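Local coordinates for Lmo0740 protein (Listeria monocytogenes, PDB 4RFA), which is probably a Crp-family transcription regulator, pairing a cyclic nucleotide-binding-type domain with a winged helix-turn-helix that is likely to bind DNA, at residues 18-22 with 23-27; 32-35 with 36-40; 133-136 with 137-141; 184-187 with 188-192; 194-197 with 198-202. All coordinates share one frame; numbering follows the deposited sequence. Where two conformers were deposited one is given.

Interaction 1. Residues 18-22 with 23-27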
# COMPACT_ATOMS: atom_id res chain seq x y z
N TYR A 18 6.09 0.84 27.53
CA TYR A 18 4.79 1.37 27.93
C TYR A 18 3.80 0.24 28.18
O TYR A 18 3.04 0.25 29.18
CB TYR A 18 4.23 2.35 26.89
CG TYR A 18 4.43 3.80 27.24
CD1 TYR A 18 3.79 4.35 28.36
CD2 TYR A 18 5.21 4.65 26.45
CE1 TYR A 18 3.94 5.69 28.70
CE2 TYR A 18 5.37 5.99 26.78
CZ TYR A 18 4.73 6.51 27.91
OH TYR A 18 4.86 7.83 28.25
N LEU A 19 3.84 -0.76 27.28
CA LEU A 19 2.92 -1.88 27.34
C LEU A 19 3.01 -2.58 28.69
O LEU A 19 1.98 -2.90 29.28
CB LEU A 19 3.12 -2.84 26.16
CG LEU A 19 2.91 -2.24 24.74
CD1 LEU A 19 2.68 -3.28 23.66
CD2 LEU A 19 1.74 -1.28 24.72
N LYS A 20 4.23 -2.77 29.19
CA LYS A 20 4.49 -3.54 30.42
C LYS A 20 3.96 -2.91 31.70
O LYS A 20 3.77 -3.61 32.68
CB LYS A 20 5.99 -3.79 30.59
CG LYS A 20 6.58 -4.73 29.54
CD LYS A 20 8.11 -4.81 29.64
CE LYS A 20 8.74 -5.67 28.54
NZ LYS A 20 10.16 -6.01 28.84
N GLU A 21 3.72 -1.60 31.68
CA GLU A 21 3.07 -0.90 32.80
C GLU A 21 1.66 -1.42 33.11
O GLU A 21 1.23 -1.32 34.23
CB GLU A 21 2.91 0.59 32.50
CG GLU A 21 4.17 1.36 32.18
CD GLU A 21 3.87 2.80 31.82
OE1 GLU A 21 2.83 3.09 31.17
OE2 GLU A 21 4.70 3.66 32.18
N PHE A 22 0.93 -1.92 32.11
CA PHE A 22 -0.47 -2.29 32.32
C PHE A 22 -0.61 -3.72 32.84
O PHE A 22 0.02 -4.62 32.30
CB PHE A 22 -1.28 -2.08 31.05
CG PHE A 22 -1.15 -0.69 30.51
CD1 PHE A 22 -1.14 0.41 31.38
CD2 PHE A 22 -1.00 -0.47 29.15
CE1 PHE A 22 -1.00 1.70 30.90
CE2 PHE A 22 -0.87 0.83 28.66
CZ PHE A 22 -0.87 1.91 29.54
N PRO A 23 -1.46 -3.91 33.88
CA PRO A 23 -1.62 -5.21 34.53
C PRO A 23 -1.97 -6.33 33.57
O PRO A 23 -1.57 -7.45 33.80
CB PRO A 23 -2.77 -4.99 35.52
CG PRO A 23 -2.78 -3.53 35.78
CD PRO A 23 -2.34 -2.89 34.50
N ASP A 24 -2.67 -6.02 32.47
CA ASP A 24 -3.06 -7.05 31.48
C ASP A 24 -2.02 -7.33 30.37
O ASP A 24 -2.35 -7.89 29.31
CB ASP A 24 -4.42 -6.67 30.89
CG ASP A 24 -5.55 -6.71 31.93
OD1 ASP A 24 -5.43 -7.43 32.94
OD2 ASP A 24 -6.55 -6.00 31.73
N TYR A 25 -0.76 -6.95 30.60
CA TYR A 25 0.31 -7.10 29.60
C TYR A 25 0.50 -8.53 29.06
O TYR A 25 0.45 -8.74 27.85
CB TYR A 25 1.64 -6.59 30.16
CG TYR A 25 2.79 -6.81 29.21
CD1 TYR A 25 2.99 -5.94 28.12
CD2 TYR A 25 3.65 -7.90 29.36
CE1 TYR A 25 4.03 -6.15 27.24
CE2 TYR A 25 4.69 -8.12 28.48
CZ TYR A 25 4.89 -7.26 27.43
OH TYR A 25 5.93 -7.47 26.56
N TYR A 26 0.73 -9.50 29.94
CA TYR A 26 1.06 -10.87 29.49
C TYR A 26 -0.15 -11.54 28.82
O TYR A 26 -0.02 -12.45 28.03
CB TYR A 26 1.52 -11.72 30.69
CG TYR A 26 2.94 -11.41 31.11
CD1 TYR A 26 3.97 -11.50 30.19
CD2 TYR A 26 3.23 -11.02 32.40
CE1 TYR A 26 5.27 -11.21 30.53
CE2 TYR A 26 4.54 -10.74 32.78
CZ TYR A 26 5.56 -10.83 31.84
OH TYR A 26 6.86 -10.55 32.19
N LYS A 27 -1.32 -11.07 29.22
CA LYS A 27 -2.58 -11.48 28.66
C LYS A 27 -2.73 -11.03 27.20
O LYS A 27 -3.29 -11.75 26.40
CB LYS A 27 -3.68 -10.88 29.52
CG LYS A 27 -5.09 -10.96 28.98
CD LYS A 27 -6.03 -10.65 30.12
CE LYS A 27 -7.48 -10.59 29.68
NZ LYS A 27 -8.32 -10.24 30.86

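Interaction 2. Residues 32-35 with 36-40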
# COMPACT_ATOMS: atom_id res chain seq x y z
N LYS A 32 6.92 -14.40 19.54
CA LYS A 32 7.11 -15.53 18.65
C LYS A 32 8.43 -15.41 17.86
O LYS A 32 8.72 -14.34 17.27
CB LYS A 32 5.96 -15.55 17.66
CG LYS A 32 5.06 -16.74 17.73
CD LYS A 32 5.67 -17.94 17.06
CE LYS A 32 4.64 -19.05 16.98
NZ LYS A 32 5.26 -20.30 16.48
N THR A 33 9.20 -16.49 17.81
CA THR A 33 10.47 -16.49 17.11
C THR A 33 10.41 -17.54 16.02
O THR A 33 9.72 -18.55 16.12
CB THR A 33 11.68 -16.72 18.03
OG1 THR A 33 11.49 -17.94 18.75
CG2 THR A 33 11.83 -15.66 19.06
N TYR A 34 11.07 -17.25 14.91
CA TYR A 34 10.97 -18.02 13.73
C TYR A 34 12.37 -18.18 13.18
O TYR A 34 13.27 -17.43 13.55
CB TYR A 34 10.18 -17.27 12.70
CG TYR A 34 8.74 -17.16 12.96
CD1 TYR A 34 8.21 -16.07 13.68
CD2 TYR A 34 7.87 -18.12 12.46
CE1 TYR A 34 6.84 -15.97 13.90
CE2 TYR A 34 6.52 -18.04 12.68
CZ TYR A 34 6.01 -16.95 13.38
OH TYR A 34 4.65 -16.92 13.55
N THR A 35 12.52 -19.15 12.28
CA THR A 35 13.77 -19.41 11.55
C THR A 35 13.56 -19.39 10.04
O THR A 35 12.42 -19.48 9.52
CB THR A 35 14.32 -20.82 11.87
OG1 THR A 35 13.30 -21.79 11.58
CG2 THR A 35 14.81 -20.94 13.27
N LEU A 36 14.69 -19.40 9.34
CA LEU A 36 14.72 -19.29 7.89
C LEU A 36 13.65 -20.18 7.21
O LEU A 36 13.49 -21.32 7.56
CB LEU A 36 16.13 -19.63 7.45
CG LEU A 36 16.48 -19.76 5.97
CD1 LEU A 36 17.89 -20.33 5.77
CD2 LEU A 36 15.51 -20.66 5.23
N ASN A 37 12.93 -19.66 6.24
CA ASN A 37 11.88 -20.41 5.49
C ASN A 37 10.62 -20.79 6.22
O ASN A 37 9.67 -21.22 5.57
CB ASN A 37 12.40 -21.64 4.73
CG ASN A 37 13.05 -21.28 3.41
OD1 ASN A 37 13.98 -21.96 2.98
ND2 ASN A 37 12.61 -20.18 2.79
N GLU A 38 10.56 -20.61 7.52
CA GLU A 38 9.27 -20.76 8.17
C GLU A 38 8.28 -19.76 7.62
O GLU A 38 8.70 -18.68 7.24
CB GLU A 38 9.42 -20.49 9.65
CG GLU A 38 10.14 -21.59 10.37
CD GLU A 38 9.94 -21.43 11.85
OE1 GLU A 38 10.90 -21.00 12.54
OE2 GLU A 38 8.80 -21.64 12.29
N LYS A 39 7.00 -20.13 7.62
CA LYS A 39 5.91 -19.26 7.26
C LYS A 39 5.31 -18.59 8.50
O LYS A 39 5.04 -19.22 9.48
CB LYS A 39 4.81 -20.06 6.55
CG LYS A 39 5.19 -20.57 5.16
CD LYS A 39 4.65 -19.67 4.05
CE LYS A 39 5.48 -19.74 2.79
NZ LYS A 39 5.77 -21.16 2.40
N ILE A 40 5.06 -17.30 8.43
CA ILE A 40 4.36 -16.58 9.50
C ILE A 40 2.87 -16.62 9.13
O ILE A 40 2.48 -16.21 8.03
CB ILE A 40 4.92 -15.14 9.59
CG1 ILE A 40 6.38 -15.17 10.04
CG2 ILE A 40 4.09 -14.27 10.52
CD1 ILE A 40 7.11 -13.87 9.83
O HOH W 1 8.30 -20.80 14.72

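Interaction 3. Residues 133-136 with 137-141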
# COMPACT_ATOMS: atom_id res chain seq x y z
N ALA A 133 2.05 4.68 7.78
CA ALA A 133 2.53 5.69 6.81
C ALA A 133 3.76 5.21 6.09
O ALA A 133 3.84 5.29 4.88
CB ALA A 133 2.84 7.00 7.52
N ASP A 134 4.71 4.61 6.82
CA ASP A 134 5.92 4.12 6.14
C ASP A 134 5.63 2.92 5.24
O ASP A 134 6.29 2.75 4.24
CB ASP A 134 7.01 3.77 7.15
CG ASP A 134 7.58 5.00 7.82
OD1 ASP A 134 7.43 6.10 7.27
OD2 ASP A 134 8.19 4.87 8.89
N VAL A 135 4.65 2.09 5.58
CA VAL A 135 4.36 0.93 4.70
C VAL A 135 3.71 1.44 3.43
O VAL A 135 4.07 0.98 2.33
CB VAL A 135 3.47 -0.11 5.37
CG1 VAL A 135 3.11 -1.22 4.37
CG2 VAL A 135 4.23 -0.73 6.49
N PHE A 136 2.79 2.38 3.58
CA PHE A 136 2.22 3.09 2.43
C PHE A 136 3.25 3.67 1.49
O PHE A 136 3.17 3.47 0.28
CB PHE A 136 1.34 4.22 2.87
CG PHE A 136 0.05 3.77 3.44
CD1 PHE A 136 -0.46 2.53 3.12
CD2 PHE A 136 -0.66 4.58 4.28
CE1 PHE A 136 -1.68 2.11 3.65
CE2 PHE A 136 -1.87 4.17 4.79
CZ PHE A 136 -2.38 2.94 4.48
N ALA A 137 4.20 4.40 2.06
CA ALA A 137 5.24 5.01 1.23
C ALA A 137 5.98 3.91 0.47
O ALA A 137 6.21 4.06 -0.70
CB ALA A 137 6.22 5.82 2.08
N ARG A 138 6.28 2.77 1.11
CA ARG A 138 6.97 1.71 0.39
C ARG A 138 6.09 1.05 -0.68
O ARG A 138 6.56 0.69 -1.75
CB ARG A 138 7.50 0.70 1.38
CG ARG A 138 8.56 1.27 2.31
CD ARG A 138 8.74 0.37 3.50
NE ARG A 138 9.08 -0.97 2.98
CZ ARG A 138 8.68 -2.11 3.52
NH1 ARG A 138 7.90 -2.11 4.58
NH2 ARG A 138 9.01 -3.24 2.94
N HIS A 139 4.80 0.97 -0.43
CA HIS A 139 3.85 0.50 -1.42
C HIS A 139 3.87 1.39 -2.68
O HIS A 139 3.92 0.90 -3.80
CB HIS A 139 2.43 0.46 -0.85
CG HIS A 139 2.17 -0.63 0.13
ND1 HIS A 139 0.97 -0.76 0.81
CD2 HIS A 139 2.95 -1.64 0.58
CE1 HIS A 139 1.01 -1.82 1.58
NE2 HIS A 139 2.21 -2.37 1.47
N TYR A 140 3.80 2.69 -2.49
CA TYR A 140 3.88 3.63 -3.60
C TYR A 140 5.16 3.50 -4.37
O TYR A 140 5.13 3.55 -5.57
CB TYR A 140 3.76 5.05 -3.09
CG TYR A 140 2.34 5.45 -2.93
CD1 TYR A 140 1.61 5.90 -4.04
CD2 TYR A 140 1.73 5.39 -1.73
CE1 TYR A 140 0.27 6.27 -3.92
CE2 TYR A 140 0.40 5.74 -1.57
CZ TYR A 140 -0.33 6.18 -2.67
OH TYR A 140 -1.63 6.54 -2.50
N ALA A 141 6.27 3.31 -3.70
CA ALA A 141 7.52 3.17 -4.42
C ALA A 141 7.43 1.96 -5.35
O ALA A 141 7.75 2.03 -6.54
CB ALA A 141 8.68 3.06 -3.45

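Interaction 4. Residues 184-187 with 188-192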
# COMPACT_ATOMS: atom_id res chain seq x y z
N SER A 184 18.81 -15.03 -6.68
CA SER A 184 17.47 -15.63 -6.75
C SER A 184 16.42 -14.74 -6.10
O SER A 184 15.32 -14.55 -6.63
CB SER A 184 17.48 -17.02 -6.06
OG SER A 184 16.18 -17.58 -6.11
N VAL A 185 16.75 -14.17 -4.95
CA VAL A 185 15.82 -13.32 -4.26
C VAL A 185 15.59 -12.01 -5.05
O VAL A 185 14.43 -11.59 -5.27
CB VAL A 185 16.28 -13.07 -2.84
CG1 VAL A 185 15.47 -11.97 -2.17
CG2 VAL A 185 16.24 -14.39 -2.02
N LEU A 186 16.67 -11.42 -5.54
CA LEU A 186 16.58 -10.21 -6.32
C LEU A 186 15.70 -10.44 -7.49
O LEU A 186 14.87 -9.60 -7.78
CB LEU A 186 17.96 -9.70 -6.76
CG LEU A 186 18.05 -8.33 -7.41
CD1 LEU A 186 17.56 -7.28 -6.43
CD2 LEU A 186 19.50 -8.08 -7.79
N ALA A 187 15.86 -11.57 -8.17
CA ALA A 187 15.03 -11.88 -9.30
C ALA A 187 13.55 -11.99 -8.96
O ALA A 187 12.68 -11.58 -9.75
CB ALA A 187 15.46 -13.16 -9.95
N ARG A 188 13.26 -12.62 -7.83
CA ARG A 188 11.90 -12.76 -7.39
C ARG A 188 11.29 -11.41 -7.06
O ARG A 188 10.12 -11.18 -7.39
CB ARG A 188 11.79 -13.72 -6.23
CG ARG A 188 12.21 -15.14 -6.62
CD ARG A 188 12.45 -16.00 -5.42
NE ARG A 188 11.24 -16.20 -4.69
CZ ARG A 188 11.22 -16.54 -3.42
NH1 ARG A 188 12.37 -16.71 -2.77
NH2 ARG A 188 10.06 -16.70 -2.82
N TYR A 189 12.09 -10.50 -6.49
CA TYR A 189 11.57 -9.19 -6.12
C TYR A 189 11.39 -8.32 -7.35
O TYR A 189 10.50 -7.43 -7.40
CB TYR A 189 12.47 -8.58 -5.08
CG TYR A 189 12.12 -7.18 -4.59
CD1 TYR A 189 10.96 -6.90 -3.89
CD2 TYR A 189 13.04 -6.14 -4.75
CE1 TYR A 189 10.71 -5.63 -3.37
CE2 TYR A 189 12.78 -4.87 -4.25
CZ TYR A 189 11.62 -4.62 -3.57
OH TYR A 189 11.44 -3.33 -3.16
N CYS A 190 12.27 -8.52 -8.33
CA CYS A 190 12.15 -7.83 -9.62
C CYS A 190 11.16 -8.44 -10.58
O CYS A 190 10.95 -7.91 -11.65
CB CYS A 190 13.51 -7.69 -10.31
SG CYS A 190 14.63 -6.65 -9.37
N ARG A 191 10.59 -9.57 -10.18
CA ARG A 191 9.59 -10.25 -10.96
C ARG A 191 10.15 -10.50 -12.39
O ARG A 191 9.63 -10.03 -13.41
CB ARG A 191 8.26 -9.45 -10.83
CG ARG A 191 7.93 -9.02 -9.36
CD ARG A 191 6.52 -8.43 -9.26
NE ARG A 191 5.97 -7.72 -8.05
CZ ARG A 191 6.59 -7.16 -7.00
NH1 ARG A 191 7.90 -7.14 -6.86
NH2 ARG A 191 5.80 -6.53 -6.07
N THR A 192 11.31 -11.17 -12.42
CA THR A 192 11.95 -11.66 -13.63
C THR A 192 12.75 -12.96 -13.34
O THR A 192 12.68 -13.50 -12.26
CB THR A 192 12.87 -10.61 -14.20
OG1 THR A 192 13.22 -10.99 -15.52
CG2 THR A 192 14.14 -10.43 -13.36
O HOH W 2 14.83 -17.41 -3.69

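Interaction 5. Residues 194-197 with 198-202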
# COMPACT_ATOMS: atom_id res chain seq x y z
N GLN A 194 16.25 -15.63 -13.29
CA GLN A 194 17.61 -15.51 -12.81
C GLN A 194 18.58 -15.28 -13.89
O GLN A 194 19.46 -14.45 -13.72
CB GLN A 194 18.05 -16.74 -12.06
CG GLN A 194 17.61 -16.71 -10.63
CD GLN A 194 18.62 -17.42 -9.75
OE1 GLN A 194 19.78 -17.00 -9.68
NE2 GLN A 194 18.19 -18.47 -9.10
N PRO A 195 18.45 -16.01 -15.01
CA PRO A 195 19.42 -15.74 -16.05
C PRO A 195 19.36 -14.28 -16.48
O PRO A 195 20.36 -13.70 -16.85
CB PRO A 195 19.01 -16.70 -17.19
CG PRO A 195 18.31 -17.81 -16.49
CD PRO A 195 17.54 -17.11 -15.39
N ASN A 196 18.17 -13.70 -16.41
CA ASN A 196 18.04 -12.31 -16.80
C ASN A 196 18.63 -11.38 -15.74
O ASN A 196 19.34 -10.44 -16.05
CB ASN A 196 16.57 -12.00 -17.04
CG ASN A 196 16.39 -10.75 -17.84
OD1 ASN A 196 17.29 -10.35 -18.57
ND2 ASN A 196 15.24 -10.12 -17.71
N ILE A 197 18.34 -11.64 -14.47
CA ILE A 197 18.99 -10.87 -13.41
C ILE A 197 20.54 -10.88 -13.54
O ILE A 197 21.21 -9.86 -13.33
CB ILE A 197 18.54 -11.41 -12.02
CG1 ILE A 197 17.36 -10.63 -11.49
CG2 ILE A 197 19.63 -11.35 -10.98
CD1 ILE A 197 17.48 -9.14 -11.38
N SER A 198 21.11 -12.03 -13.89
CA SER A 198 22.57 -12.15 -13.96
C SER A 198 23.11 -11.19 -14.98
O SER A 198 24.07 -10.48 -14.74
CB SER A 198 22.97 -13.57 -14.34
OG SER A 198 24.34 -13.77 -14.07
N ASN A 199 22.47 -11.17 -16.14
CA ASN A 199 22.87 -10.29 -17.23
C ASN A 199 22.72 -8.83 -16.90
O ASN A 199 23.59 -8.03 -17.20
CB ASN A 199 22.05 -10.63 -18.45
CG ASN A 199 22.49 -11.95 -19.06
OD1 ASN A 199 23.63 -12.35 -18.89
ND2 ASN A 199 21.58 -12.63 -19.72
N LEU A 200 21.63 -8.50 -16.23
CA LEU A 200 21.41 -7.15 -15.77
C LEU A 200 22.39 -6.70 -14.71
O LEU A 200 22.81 -5.57 -14.73
CB LEU A 200 20.00 -7.00 -15.22
CG LEU A 200 18.91 -7.24 -16.28
CD1 LEU A 200 17.55 -7.35 -15.61
CD2 LEU A 200 18.94 -6.14 -17.32
N LEU A 201 22.72 -7.56 -13.74
CA LEU A 201 23.74 -7.25 -12.77
C LEU A 201 25.07 -6.90 -13.43
O LEU A 201 25.77 -5.99 -12.96
CB LEU A 201 23.94 -8.39 -11.76
CG LEU A 201 22.79 -8.65 -10.79
CD1 LEU A 201 23.02 -9.96 -10.06
CD2 LEU A 201 22.64 -7.51 -9.82
N THR A 202 25.41 -7.55 -14.54
CA THR A 202 26.67 -7.22 -15.26
C THR A 202 26.63 -5.80 -15.79
O THR A 202 27.56 -5.01 -15.58
CB THR A 202 26.94 -8.21 -16.40
OG1 THR A 202 27.10 -9.49 -15.82
CG2 THR A 202 28.19 -7.86 -17.19

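Interaction 1. Residues 18-22 with 23-27
Lys20 and Tyr25 lie side by side at the turn that links two short helices, both side chains pointing the same way. The lysine chain is extended beyond CG and runs alongside the ring. Its CG sits over one face of Tyr25, 3.8 Å from the ring centroid and 16° off the normal, which makes a CH-pi contact. The contact is offset toward the rim of the ring. Farther out, Lys20 CE passes 3.9 Å from Tyr25 OH, so the aliphatic part of the lysine follows the ring to its phenol end. Tyr25 has its CG anti to the backbone N (chi1 176°), and this carries the ring back alongside Leu19 and Lys20. Leu19 meets it differently. Its CB lies in the ring plane at the edge, 3.6 Å from Tyr25 CE1. One ring thus has a methylene above it and a leucine beside it.

The backbone makes a type I beta turn from Phe22 to Tyr25. Tyr25 N donates to Phe22 O at 3.0 Å, from above the carbonyl plane. The Phe22 side chain leaves the turn with CG anti to its carbonyl carbon (chi1 -54°). The turn joins helix 11-20 to helix 25-28. Leu19 and Phe22 lean on Ile117 of helix 111-120, and Phe22 also reaches Phe113 there. Tyr18 rests on Lys121 and Pro122, just past the end of that helix.

Interaction 2. Residues 32-35 with 36-40
Thr35, Tyr34 and Glu38 carry this contact, where the end of a strand turns into a loop. Glu38 folds its extended side chain back on the strand. Its OE1 accepts from Thr35 OG1 at 2.7 Å, on the anti side of the carboxylate and 25° out of its plane. Thr35 N also appears to point to Glu38 OE1, but the modelled 2.5 Å is shorter than a normal hydrogen bond, so its exact geometry is doubtful. The chi1 of Thr35, 55°, sets OG1 between its own N and carbonyl carbon, on the side where the carboxylate lies. Glu38 OE2 is served by a water, which donates to it at 2.6 Å and also to Thr33 O.

Tyr34 crosses Glu38 at about a right angle, ring and carboxylate planes 49° apart, with CD2 3.6 Å from Glu38 OE2. One face of its ring is covered by Ile40, whose CG1 stands over the centre at 3.8 Å, a CH-pi contact. The backbone closes a type II beta turn from Thr35 to Glu38, with Glu38 N donating to Thr35 O at 3.0 Å. Strand 29-35, an outer strand of its sheet within this chain, pairs with strand 103-110 through Lys32 and Tyr34. Asn37, Glu38 and Ile40 bond through their backbone to Val99 and Ile97, so the loop lies along strand 95-99 of the second sheet before the chain goes on to strand 49-55.

Interaction 3. Residues 133-136 with 137-141
His139 reaches back along helix 126-143 to touch Val135, one turn earlier. Its CB lies 3.3 Å from Phe136 O. From there CG, placed anti to the carbonyl carbon (chi1 -73°), comes 3.3 Å from Val135 O. That oxygen sits over one face of the imidazole, offset toward the rim. CD2 is also 3.3 Å from Val135 O, with Val135 CG1 somewhat farther away. CE1 meets the methyl CG1 of Val135 at 3.5 Å. The closest approach to that methyl is from His139 NE2, 3.2 Å from Val135 CG1. Histidine and valine lie side by side and point the same way, and CG1 lies over one face of the ring. ND1 turns to another partner, ND1 of His139 of the second subunit, to which it is hydrogen-bonded.

The other side chains lie along the same helix. Arg138 runs its CG past Asp134 O at 3.3 Å. Its chain then bends at chi3, and the guanidinium leaves for Glu164, a salt bridge, and for Phe75 O. Tyr140 brings its ring edge to the backbone of Phe136, with CD2 3.1 Å from Phe136 O. Regular i to i+4 bonds link the backbone, for example Tyr140 N to Phe136 O at 2.9 Å.

In the Crp family a long helix after the beta domain forms the dimer interface. Helix 126-143 does so here: Phe136 meets its counterpart ring in the second subunit, Asp134 bonds Ser89 there, and Tyr140 packs edge-to-face with His95 there. Within its own chain, Arg138 and His139 touch Ile74 of strand 72-76.

Interaction 4. Residues 184-187 with 188-192
Ser184 and Arg188 stand one turn apart on the same side of helix 183-189, and a water joins their polar ends. The water is 2.8 Å from Ser184 OG and accepts from Arg188 NH1 at 2.7 Å. The aliphatic part of the arginine first runs past the serine carbonyl oxygen, CG 3.2 Å from Ser184 O. A bend at chi3 (65°) then turns the chain, and the guanidinium goes on to Glu61, a salt bridge, and to Asn70 O. Its three nitrogens thus have separate partners.

Leu186 and Cys190 pair more loosely, CD1 4.2 Å from SG. Tyr189 heads elsewhere. Its CG lies anti to the backbone N (chi1 178°), its ring meets that of Phe75, and its hydroxyl bonds Asn160.

Arg191 is the first residue to leave helical angles, with a positive phi. Thr192 N reaches back to Ala187 O at 3.0 Å in an almost straight bond, 176° at the hydrogen. Arg191 N makes a weak bond to Arg188 O. This is a Schellman motif. Ala187 CB then lies 3.6 Å from Thr192 O. A short helix, a tight turn and helix 194-206 following it fit the helix-turn-helix of the Crp family, in which the first helix packs across the second, the probable DNA-reading one.

Interaction 5. Residues 194-197 with 198-202
Residues 194-202 form the start of helix 194-206, with i to i+4 bonds that are short at Leu201 N to Ile197 O (2.8 Å) and weak at Asn199 N to Pro195 O (3.4 Å). Ile197 and Leu201 meet on the buried side. Their side chains slant across one another, with Ile197 CG2 3.8 Å from Leu201 CD1. Leu201 CG also lies 3.2 Å from Ile197 O, because chi1 of -68° turns it back along the helix. Ile197 rests on Ala187 and on Ile154 of helix 150-165, while Leu201 reaches Leu210 and Tyr217. By its place after the turn, this is probably the recognition helix of a Crp-type helix-turn-helix.

Leu200, next in the chain before Leu201, touches Ile154 as well. Its CG stands 3.2 Å from Asn196 O, and its CD1 is 4.2 Å from Asn196 ND2. That amide nitrogen bonds Thr192 OG1, which holds the amide near the start of the helix. The Asn199 side chain runs back beside Pro195, its CG 3.5 Å from Pro195 O. Lys213 bonds both Ser198 O and Thr202 OG1.

The five contacts follow one another along the chain without overlap. Interactions 1 and 2 belong to the N-terminal half, with centres 25 Å apart. Interaction 3 lies on the long helix at the dimer interface, its centre 24 Å from interaction 2 and 20 Å from interaction 4. Interactions 4 and 5 are the one touching pair, centres 10 Å apart. Ala187 CA meets Ile197 CG1 at 3.4 Å, and Leu186 CD2 meets Leu201 CD2 at 3.8 Å, which packs the two helices of the probable DNA-binding motif together. Interaction 1 lies on the opposite side of the chain's centre, 50 Å from interaction 5 between centres.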